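Local coordinates for UPF0342 protein yheA (PDB 2OEE) that is of unknown function but belongs to the YlbF/YmcA family of helical proteins and associates as a pair of chains in the crystal, at the interface of chains A and B. Numbering follows the deposited sequence. Chains: chain A/B, UPF0342 protein yheA.

The interface of chains A and B. Residues chain A 5, 8-9, 11-13, 100, 104; chain B 5, 8-9, 11-13, 100, 104.
Helix 5-17 of each chain, helical in its backbone torsions throughout, packs against its mate and over the end of the partner's helix 81-104, the two chains being related by a two-fold axis so that each contact recurs with the chains exchanged. This is part of the two-fold, helix-packed interface of the deposited dimer; the structure alone does not show whether the same pairing holds in solution. The patch buries 524 Å² and is apolar, with no polar atoms pairing between the chains within it. A:Leu12 stands at its centre, CG anti to the backbone N (chi1 -176°), and its two methyl branches do different work. CD1 crosses obliquely over one face of the B:Phe5 ring, displaced toward the rim and 3.6 Å from the ring centroid, a CH-pi contact. CD2 turns the other way, toward B:Ile104 CG2 at 3.7 Å, the two side chains lying alongside and pointing the same way. The same CD2 meets its twin, B:Leu12 CD2, at 4.0 Å, where the two leucines cross at about a right angle on the symmetry axis. An alanine in place of A:Leu12 would probably loosen this core, since the methyls on the B:Phe5 face and against B:Ile104 and B:Leu12 would be lost. B:Ile104 holds CG1 in the crowded position between backbone N and carbonyl carbon (chi1 69°), which leaves CG2 directed at the partner's helix. A:Phe5 and B:Leu100, like their twins B:Phe5 and A:Leu100, overlap impossibly as modelled, which limits confidence in the fine placement of both rings. Farther out, the A:Asp11 and B:Asp11 carboxylates lie 6.6 Å apart between their OD2 atoms, a separation at which like charges might repel mildly. A:Val8 places CG1 anti to its backbone N (chi1 -177°), bringing that methyl against the backbone of the facing helix. There it lies 3.6 Å from B:Leu12 CA. Tip to tip, A:Val8 CG1 meets B:Val8 CG1 at 3.8 Å.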
ATOM      1  N   PHE A   5       9.772 -10.003   9.185  1.00 19.46           N
ATOM      2  CA  PHE A   5       8.757  -9.269   8.488  1.00 19.16           C
ATOM      3  C   PHE A   5       8.133 -10.060   7.304  1.00 17.90           C
ATOM      4  O   PHE A   5       6.911 -10.014   7.076  1.00 14.30           O
ATOM      5  CB  PHE A   5       9.431  -8.007   7.995  1.00 20.90           C
ATOM      6  CG  PHE A   5       8.513  -7.055   7.444  1.00 23.01           C
ATOM      7  CD1 PHE A   5       7.904  -6.128   8.270  1.00 25.84           C
ATOM      8  CD2 PHE A   5       8.229  -7.078   6.102  1.00 25.27           C
ATOM      9  CE1 PHE A   5       7.022  -5.214   7.780  1.00 28.25           C
ATOM     10  CE2 PHE A   5       7.345  -6.162   5.579  1.00 27.58           C
ATOM     11  CZ  PHE A   5       6.729  -5.215   6.434  1.00 26.74           C
ATOM     12  N   VAL A   8       5.912 -13.047   8.562  1.00 15.33           N
ATOM     13  CA  VAL A   8       4.586 -12.570   8.963  1.00 13.68           C
ATOM     14  C   VAL A   8       3.752 -12.176   7.746  1.00 13.02           C
ATOM     15  O   VAL A   8       2.556 -12.468   7.716  1.00 11.88           O
ATOM     16  CB  VAL A   8       4.654 -11.413   9.986  1.00 13.47           C
ATOM     17  CG1 VAL A   8       3.261 -11.002  10.432  1.00 12.48           C
ATOM     18  CG2 VAL A   8       5.470 -11.823  11.206  1.00 13.55           C
ATOM     19  N   ALA A   9       4.374 -11.509   6.765  1.00 12.05           N
ATOM     20  CA  ALA A   9       3.679 -11.121   5.531  1.00 11.68           C
ATOM     21  C   ALA A   9       3.047 -12.347   4.847  1.00 12.00           C
ATOM     22  O   ALA A   9       1.927 -12.254   4.339  1.00  9.93           O
ATOM     23  CB  ALA A   9       4.611 -10.414   4.579  1.00 11.66           C
ATOM     24  N   ASP A  11       2.096 -15.108   6.428  1.00 11.58           N
ATOM     25  CA  ASP A  11       0.952 -15.443   7.266  1.00 11.54           C
ATOM     26  C   ASP A  11      -0.231 -14.524   6.955  1.00 11.36           C
ATOM     27  O   ASP A  11      -1.393 -14.951   6.983  1.00  9.91           O
ATOM     28  CB  ASP A  11       1.300 -15.364   8.750  1.00 12.96           C
ATOM     29  CG  ASP A  11       2.201 -16.525   9.201  1.00 17.00           C
ATOM     30  OD1 ASP A  11       2.350 -17.493   8.437  1.00 18.45           O
ATOM     31  OD2 ASP A  11       2.768 -16.445  10.307  1.00 20.55           O
ATOM     32  N   LEU A  12       0.068 -13.266   6.655  1.00 10.24           N
ATOM     33  CA  LEU A  12      -0.998 -12.311   6.342  1.00 10.48           C
ATOM     34  C   LEU A  12      -1.631 -12.618   4.995  1.00  9.42           C
ATOM     35  O   LEU A  12      -2.851 -12.545   4.861  1.00  8.85           O
ATOM     36  CB  LEU A  12      -0.478 -10.864   6.416  1.00 10.46           C
ATOM     37  CG  LEU A  12      -1.516  -9.744   6.212  1.00 12.04           C
ATOM     38  CD1 LEU A  12      -2.626  -9.774   7.279  1.00 13.15           C
ATOM     39  CD2 LEU A  12      -0.784  -8.367   6.167  1.00 11.71           C
ATOM     40  N   GLU A  13      -0.815 -12.984   4.002  1.00  8.50           N
ATOM     41  CA  GLU A  13      -1.340 -13.483   2.719  1.00  9.28           C
ATOM     42  C   GLU A  13      -2.317 -14.662   2.937  1.00  9.86           C
ATOM     43  O   GLU A  13      -3.429 -14.695   2.358  1.00  8.48           O
ATOM     44  CB  GLU A  13      -0.176 -13.906   1.790  1.00  8.76           C
ATOM     45  CG  GLU A  13      -0.625 -14.445   0.444  1.00  9.70           C
ATOM     46  CD  GLU A  13       0.479 -15.119  -0.338  1.00  8.98           C
ATOM     47  OE1 GLU A  13       1.591 -15.276   0.210  1.00  9.64           O
ATOM     48  OE2 GLU A  13       0.229 -15.503  -1.518  1.00  9.20           O
ATOM     49  N   LEU A 100      -4.672  -2.179   6.500  1.00 13.47           N
ATOM     50  CA  LEU A 100      -3.492  -2.946   6.866  1.00 14.97           C
ATOM     51  C   LEU A 100      -2.258  -2.096   6.785  1.00 15.57           C
ATOM     52  O   LEU A 100      -1.428  -2.142   7.700  1.00 16.04           O
ATOM     53  CB  LEU A 100      -3.359  -4.181   5.989  1.00 16.08           C
ATOM     54  CG  LEU A 100      -4.651  -4.959   6.153  1.00 20.06           C
ATOM     55  CD1 LEU A 100      -4.530  -6.137   5.249  1.00 20.80           C
ATOM     56  CD2 LEU A 100      -4.958  -5.361   7.647  1.00 22.71           C
ATOM     57  N   ILE A 104       0.439  -1.167   9.846  1.00 18.18           N
ATOM     58  CA  ILE A 104       1.858  -1.544   9.833  1.00 20.02           C
ATOM     59  C   ILE A 104       2.788  -0.341   9.716  1.00 20.23           C
ATOM     60  O   ILE A 104       3.946  -0.400  10.156  1.00 22.60           O
ATOM     61  CB  ILE A 104       2.172  -2.561   8.716  1.00 19.41           C
ATOM     62  CG1 ILE A 104       2.042  -1.893   7.342  1.00 20.62           C
ATOM     63  CG2 ILE A 104       1.296  -3.800   8.875  1.00 19.78           C
ATOM     64  CD1 ILE A 104       2.664  -2.672   6.178  1.00 20.88           C
TER
ATOM     65  N   PHE B   5      -7.068 -11.540   9.838  1.00 19.46           N
ATOM     66  CA  PHE B   5      -6.260 -10.629   9.083  1.00 19.16           C
ATOM     67  C   PHE B   5      -5.682  -9.467   9.939  1.00 17.90           C
ATOM     68  O   PHE B   5      -4.515  -9.067   9.773  1.00 14.30           O
ATOM     69  CB  PHE B   5      -7.159 -10.094   7.990  1.00 20.90           C
ATOM     70  CG  PHE B   5      -6.458  -9.315   7.012  1.00 23.01           C
ATOM     71  CD1 PHE B   5      -5.887  -9.937   5.916  1.00 25.84           C
ATOM     72  CD2 PHE B   5      -6.342  -7.958   7.176  1.00 25.27           C
ATOM     73  CE1 PHE B   5      -5.209  -9.228   4.973  1.00 28.25           C
ATOM     74  CE2 PHE B   5      -5.666  -7.216   6.235  1.00 27.58           C
ATOM     75  CZ  PHE B   5      -5.088  -7.863   5.114  1.00 26.74           C
ATOM     76  N   VAL B   8      -2.927 -10.734  12.438  1.00 15.33           N
ATOM     77  CA  VAL B   8      -1.641 -10.889  11.753  1.00 13.68           C
ATOM     78  C   VAL B   8      -1.027  -9.530  11.421  1.00 13.02           C
ATOM     79  O   VAL B   8       0.185  -9.366  11.565  1.00 11.88           O
ATOM     80  CB  VAL B   8      -1.744 -11.773  10.488  1.00 13.47           C
ATOM     81  CG1 VAL B   8      -0.377 -11.969   9.853  1.00 12.48           C
ATOM     82  CG2 VAL B   8      -2.338 -13.134  10.831  1.00 13.55           C
ATOM     83  N   ALA B   9      -1.852  -8.577  10.972  1.00 12.05           N
ATOM     84  CA  ALA B   9      -1.376  -7.221  10.666  1.00 11.68           C
ATOM     85  C   ALA B   9      -0.668  -6.599  11.883  1.00 12.00           C
ATOM     86  O   ALA B   9       0.356  -5.933  11.721  1.00  9.93           O
ATOM     87  CB  ALA B   9      -2.508  -6.335  10.211  1.00 11.66           C
ATOM     88  N   ASP B  11       0.847  -8.336  14.275  1.00 11.58           N
ATOM     89  CA  ASP B  11       2.121  -9.039  14.352  1.00 11.54           C
ATOM     90  C   ASP B  11       3.116  -8.462  13.344  1.00 11.36           C
ATOM     91  O   ASP B  11       4.321  -8.376  13.616  1.00  9.91           O
ATOM     92  CB  ASP B  11       1.951 -10.538  14.123  1.00 12.96           C
ATOM     93  CG  ASP B  11       1.284 -11.239  15.316  1.00 17.00           C
ATOM     94  OD1 ASP B  11       1.179 -10.619  16.387  1.00 18.45           O
ATOM     95  OD2 ASP B  11       0.853 -12.398  15.163  1.00 20.55           O
ATOM     96  N   LEU B  12       2.610  -8.067  12.182  1.00 10.24           N
ATOM     97  CA  LEU B  12       3.485  -7.501  11.152  1.00 10.48           C
ATOM     98  C   LEU B  12       3.983  -6.122  11.553  1.00  9.42           C
ATOM     99  O   LEU B  12       5.155  -5.811  11.348  1.00  8.85           O
ATOM    100  CB  LEU B  12       2.781  -7.481   9.784  1.00 10.46           C
ATOM    101  CG  LEU B  12       3.619  -7.007   8.581  1.00 12.04           C
ATOM    102  CD1 LEU B  12       4.845  -7.906   8.333  1.00 13.15           C
ATOM    103  CD2 LEU B  12       2.701  -6.909   7.322  1.00 11.71           C
ATOM    104  N   GLU B  13       3.110  -5.301  12.145  1.00  8.50           N
ATOM    105  CA  GLU B  13       3.537  -4.022  12.739  1.00  9.28           C
ATOM    106  C   GLU B  13       4.689  -4.235  13.750  1.00  9.86           C
ATOM    107  O   GLU B  13       5.714  -3.513  13.721  1.00  8.48           O
ATOM    108  CB  GLU B  13       2.339  -3.319  13.421  1.00  8.76           C
ATOM    109  CG  GLU B  13       2.689  -1.994  14.072  1.00  9.70           C
ATOM    110  CD  GLU B  13       1.601  -1.457  14.975  1.00  8.98           C
ATOM    111  OE1 GLU B  13       0.599  -2.168  15.195  1.00  9.64           O
ATOM    112  OE2 GLU B  13       1.756  -0.305  15.476  1.00  9.20           O
ATOM    113  N   LEU B 100       5.697  -5.988   0.712  1.00 13.47           N
ATOM    114  CA  LEU B 100       4.690  -6.601   1.564  1.00 14.97           C
ATOM    115  C   LEU B 100       3.349  -6.596   0.891  1.00 15.57           C
ATOM    116  O   LEU B 100       2.654  -7.618   0.918  1.00 16.04           O
ATOM    117  CB  LEU B 100       4.624  -5.897   2.911  1.00 16.08           C
ATOM    118  CG  LEU B 100       6.023  -5.966   3.495  1.00 20.06           C
ATOM    119  CD1 LEU B 100       5.956  -5.228   4.787  1.00 20.80           C
ATOM    120  CD2 LEU B 100       6.565  -7.439   3.656  1.00 22.71           C
ATOM    121  N   ILE B 104       0.948  -9.878  -0.092  1.00 18.18           N
ATOM    122  CA  ILE B 104      -0.395 -10.108   0.455  1.00 20.02           C
ATOM    123  C   ILE B 104      -1.492  -9.985  -0.598  1.00 20.23           C
ATOM    124  O   ILE B 104      -2.566 -10.587  -0.454  1.00 22.60           O
ATOM    125  CB  ILE B 104      -0.700  -9.168   1.641  1.00 19.41           C
ATOM    126  CG1 ILE B 104      -0.835  -7.722   1.149  1.00 20.62           C
ATOM    127  CG2 ILE B 104       0.354  -9.343   2.731  1.00 19.78           C
ATOM    128  CD1 ILE B 104      -1.481  -6.753   2.145  1.00 20.88           C
TER